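Local structure of porin (Rhodobacter capsulatus, 3POR) at residues A[228-233]-A[251-256]. The protein forms trimeric outer-membrane channels through which small hydrophilic solutes, up to about 0.6 kDa, diffuse passively. Sequence-based numbering, arbitrary orientation.
Sequences DHKAYG and VLDIDT. With C8E ((hydroxyethyloxy)tri(ethyloxy)octane), chain B.
Tyr232 and Val251 form an antiparallel hydrogen-bonded pair, closed by Tyr232 N to Val251 O (2.8 Å) and Val251 N to Tyr232 O (2.7 Å). From Tyr232 CB, a chi1 of 48° sets CG between the backbone N and the carbonyl carbon, which swings the ring across to Val251. CD2 only grazes Val251 CG2, CE2 comes closer, and Tyr232 CZ meets Val251 CG2 at 3.3 Å; CE1 also touches Val251 CG1. Val251 CG2 lies 24° off the normal of the Tyr232 ring, 3.6 Å from its centroid, the evidence for a CH-pi contact over one face. Tyr232 OH continues past CG2 to 4.2 Å from Asp253 OD2, the carboxylate oxygen that makes a long salt bridge with Lys230 NZ. Replacing Tyr232 with an alanine would probably leave Val251 CG2 without its aromatic partner and open a gap over the valine methyls. On the other face of the sheet, Leu252 CD1 packs on Ala231 CB and at the edge of the His229 ring, whose NE2 is hydrogen-bonded to Gln183 OE1; C1 of the detergent C8E lies 3.8 Å from His229 CD2. The 171° between strand directions shows antiparallel pairing; strands 226-240 and 243-254, consecutive in the chain, form a beta hairpin of the 16-stranded porin barrel.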
ATOM      1  N   ASP A 228      18.150  36.807  -9.585  1.00 31.30           N
ATOM      2  CA  ASP A 228      18.656  36.752  -8.235  1.00 31.04           C
ATOM      3  C   ASP A 228      17.524  36.776  -7.240  1.00 30.13           C
ATOM      4  O   ASP A 228      16.542  37.445  -7.475  1.00 28.83           O
ATOM      5  CB  ASP A 228      19.512  37.937  -7.936  1.00 35.62           C
ATOM      6  CG  ASP A 228      20.734  38.148  -8.809  1.00 48.15           C
ATOM      7  OD1 ASP A 228      21.088  37.272  -9.612  1.00 55.94           O
ATOM      8  OD2 ASP A 228      21.341  39.223  -8.682  1.00 59.57           O
ATOM      9  N   HIS A 229      17.616  36.139  -6.083  1.00 30.99           N
ATOM     10  CA  HIS A 229      16.525  36.094  -5.104  1.00 31.56           C
ATOM     11  C   HIS A 229      17.121  36.190  -3.713  1.00 31.67           C
ATOM     12  O   HIS A 229      18.316  35.911  -3.592  1.00 31.82           O
ATOM     13  CB  HIS A 229      15.777  34.789  -5.143  1.00 30.45           C
ATOM     14  CG  HIS A 229      16.596  33.588  -4.649  1.00 30.71           C
ATOM     15  ND1 HIS A 229      17.754  33.103  -5.114  1.00 31.89           N
ATOM     16  CD2 HIS A 229      16.196  32.784  -3.609  1.00 27.97           C
ATOM     17  CE1 HIS A 229      18.072  32.037  -4.419  1.00 30.51           C
ATOM     18  NE2 HIS A 229      17.122  31.872  -3.531  1.00 30.03           N
ATOM     19  N   LYS A 230      16.393  36.534  -2.661  1.00 31.43           N
ATOM     20  CA  LYS A 230      16.928  36.410  -1.334  1.00 31.32           C
ATOM     21  C   LYS A 230      15.695  36.031  -0.568  1.00 30.36           C
ATOM     22  O   LYS A 230      14.598  36.491  -0.917  1.00 29.60           O
ATOM     23  CB  LYS A 230      17.512  37.730  -0.897  1.00 34.72           C
ATOM     24  CG  LYS A 230      16.589  38.745  -0.342  1.00 41.26           C
ATOM     25  CD  LYS A 230      17.285  40.036  -0.702  1.00 54.93           C
ATOM     26  CE  LYS A 230      16.280  41.167  -0.418  1.00 62.31           C
ATOM     27  NZ  LYS A 230      16.683  42.461  -0.966  1.00 69.04           N
ATOM     28  N   ALA A 231      15.822  35.164   0.418  1.00 29.42           N
ATOM     29  CA  ALA A 231      14.654  34.717   1.144  1.00 29.36           C
ATOM     30  C   ALA A 231      14.977  34.938   2.592  1.00 29.13           C
ATOM     31  O   ALA A 231      16.181  34.892   2.859  1.00 30.00           O
ATOM     32  CB  ALA A 231      14.446  33.234   0.889  1.00 26.94           C
ATOM     33  N   TYR A 232      14.075  35.186   3.543  1.00 29.12           N
ATOM     34  CA  TYR A 232      14.419  35.166   4.979  1.00 30.27           C
ATOM     35  C   TYR A 232      13.199  35.015   5.908  1.00 30.29           C
ATOM     36  O   TYR A 232      12.071  35.211   5.436  1.00 31.48           O
ATOM     37  CB  TYR A 232      15.221  36.420   5.424  1.00 32.51           C
ATOM     38  CG  TYR A 232      14.685  37.767   4.989  1.00 39.99           C
ATOM     39  CD1 TYR A 232      13.741  38.431   5.776  1.00 44.43           C
ATOM     40  CD2 TYR A 232      15.113  38.287   3.768  1.00 44.25           C
ATOM     41  CE1 TYR A 232      13.197  39.625   5.347  1.00 45.81           C
ATOM     42  CE2 TYR A 232      14.574  39.478   3.320  1.00 47.35           C
ATOM     43  CZ  TYR A 232      13.627  40.126   4.120  1.00 50.51           C
ATOM     44  OH  TYR A 232      13.080  41.313   3.659  1.00 57.23           O
ATOM     45  N   GLY A 233      13.264  34.659   7.208  1.00 29.34           N
ATOM     46  CA  GLY A 233      12.055  34.422   7.986  1.00 27.05           C
ATOM     47  C   GLY A 233      12.376  34.061   9.402  1.00 26.31           C
ATOM     48  O   GLY A 233      13.524  33.845   9.768  1.00 24.48           O
ATOM     49  N   VAL A 251       9.938  35.886   3.887  1.00 26.16           N
ATOM     50  CA  VAL A 251       9.756  36.600   2.668  1.00 24.97           C
ATOM     51  C   VAL A 251      10.677  36.009   1.671  1.00 25.52           C
ATOM     52  O   VAL A 251      11.789  35.576   1.971  1.00 25.45           O
ATOM     53  CB  VAL A 251      10.005  38.156   2.763  1.00 23.21           C
ATOM     54  CG1 VAL A 251       9.712  38.629   4.181  1.00 22.86           C
ATOM     55  CG2 VAL A 251      11.346  38.535   2.254  1.00 22.40           C
ATOM     56  N   LEU A 252      10.133  36.042   0.468  1.00 27.28           N
ATOM     57  CA  LEU A 252      10.860  35.659  -0.733  1.00 29.05           C
ATOM     58  C   LEU A 252      10.808  36.866  -1.649  1.00 29.92           C
ATOM     59  O   LEU A 252       9.707  37.371  -1.927  1.00 30.24           O
ATOM     60  CB  LEU A 252      10.174  34.477  -1.374  1.00 27.01           C
ATOM     61  CG  LEU A 252      10.753  33.797  -2.596  1.00 27.89           C
ATOM     62  CD1 LEU A 252      12.221  33.354  -2.460  1.00 20.79           C
ATOM     63  CD2 LEU A 252       9.831  32.605  -2.831  1.00 29.29           C
ATOM     64  N   ASP A 253      11.970  37.381  -2.011  1.00 30.63           N
ATOM     65  CA  ASP A 253      12.042  38.486  -2.925  1.00 33.02           C
ATOM     66  C   ASP A 253      12.852  37.976  -4.096  1.00 33.37           C
ATOM     67  O   ASP A 253      14.053  37.692  -3.980  1.00 33.47           O
ATOM     68  CB  ASP A 253      12.756  39.745  -2.332  1.00 39.98           C
ATOM     69  CG  ASP A 253      12.128  40.629  -1.185  1.00 51.69           C
ATOM     70  OD1 ASP A 253      10.905  40.704  -0.922  1.00 58.05           O
ATOM     71  OD2 ASP A 253      12.904  41.312  -0.502  1.00 61.26           O
ATOM     72  N   ILE A 254      12.212  37.736  -5.240  1.00 34.22           N
ATOM     73  CA  ILE A 254      12.948  37.314  -6.435  1.00 35.54           C
ATOM     74  C   ILE A 254      12.948  38.553  -7.272  1.00 37.24           C
ATOM     75  O   ILE A 254      11.940  39.174  -7.625  1.00 37.66           O
ATOM     76  CB  ILE A 254      12.244  36.265  -7.167  1.00 33.51           C
ATOM     77  CG1 ILE A 254      11.821  35.143  -6.239  1.00 30.64           C
ATOM     78  CG2 ILE A 254      13.179  35.878  -8.253  1.00 31.91           C
ATOM     79  CD1 ILE A 254      11.088  33.958  -6.845  1.00 34.99           C
ATOM     80  N   ASP A 255      14.148  38.968  -7.505  1.00 39.45           N
ATOM     81  CA  ASP A 255      14.385  40.238  -8.137  1.00 42.01           C
ATOM     82  C   ASP A 255      13.840  40.285  -9.551  1.00 41.68           C
ATOM     83  O   ASP A 255      13.902  39.292 -10.253  1.00 41.81           O
ATOM     84  CB  ASP A 255      15.878  40.428  -8.050  1.00 51.07           C
ATOM     85  CG  ASP A 255      16.591  40.861  -9.330  1.00 63.83           C
ATOM     86  OD1 ASP A 255      16.638  42.083  -9.537  1.00 74.01           O
ATOM     87  OD2 ASP A 255      17.069  40.000 -10.104  1.00 73.38           O
ATOM     88  N   THR A 256      13.325  41.420 -10.007  1.00 41.51           N
ATOM     89  CA  THR A 256      12.699  41.591 -11.299  1.00 40.69           C
ATOM     90  C   THR A 256      11.487  40.677 -11.410  1.00 39.68           C
ATOM     91  O   THR A 256      10.853  40.754 -12.451  1.00 41.63           O
ATOM     92  CB  THR A 256      13.632  41.296 -12.587  1.00 42.09           C
ATOM     93  OG1 THR A 256      13.863  39.893 -12.759  1.00 45.79           O
ATOM     94  CG2 THR A 256      14.986  41.991 -12.486  1.00 40.90           C
TER
HETATM   95  C1  C8E B 545      13.811  29.845  -3.637  1.00 40.36           C
HETATM   96  C2  C8E B 545      13.313  28.494  -4.132  1.00 41.31           C
HETATM   97  C3  C8E B 545      11.926  28.379  -3.657  1.00 35.80           C
HETATM   98  C4  C8E B 545      11.694  26.964  -4.004  1.00 42.14           C
HETATM   99  C5  C8E B 545      10.456  26.558  -3.286  1.00 50.80           C
HETATM  100  C6  C8E B 545       9.200  27.497  -3.448  1.00 58.14           C
HETATM  101  C7  C8E B 545       8.783  28.435  -2.209  1.00 59.39           C
HETATM  102  C8  C8E B 545       7.273  28.796  -2.116  1.00 53.94           C
HETATM  103  O9  C8E B 545       6.830  29.710  -1.123  1.00 51.76           O
HETATM  104  C10 C8E B 545       6.820  31.054  -1.574  1.00 52.48           C
HETATM  105  C11 C8E B 545       5.608  31.677  -2.239  1.00 55.02           C
HETATM  106  O12 C8E B 545       4.403  31.881  -1.515  1.00 57.17           O
HETATM  107  C13 C8E B 545       3.491  30.834  -1.781  1.00 64.12           C
HETATM  108  C14 C8E B 545       3.136  30.656  -3.225  1.00 72.03           C
HETATM  109  O15 C8E B 545       2.695  31.821  -3.909  1.00 78.96           O
HETATM  110  C16 C8E B 545       1.851  31.414  -5.007  1.00 90.91           C
HETATM  111  C17 C8E B 545       0.282  31.458  -5.037  1.00 99.80           C
HETATM  112  O18 C8E B 545      -0.616  30.896  -4.023  1.00108.82           O
HETATM  113  C19 C8E B 545      -1.134  29.558  -4.269  1.00114.00           C
HETATM  114  C20 C8E B 545      -2.527  29.328  -4.908  1.00116.37           C
HETATM  115  O21 C8E B 545      -2.649  29.970  -6.181  1.00118.04           O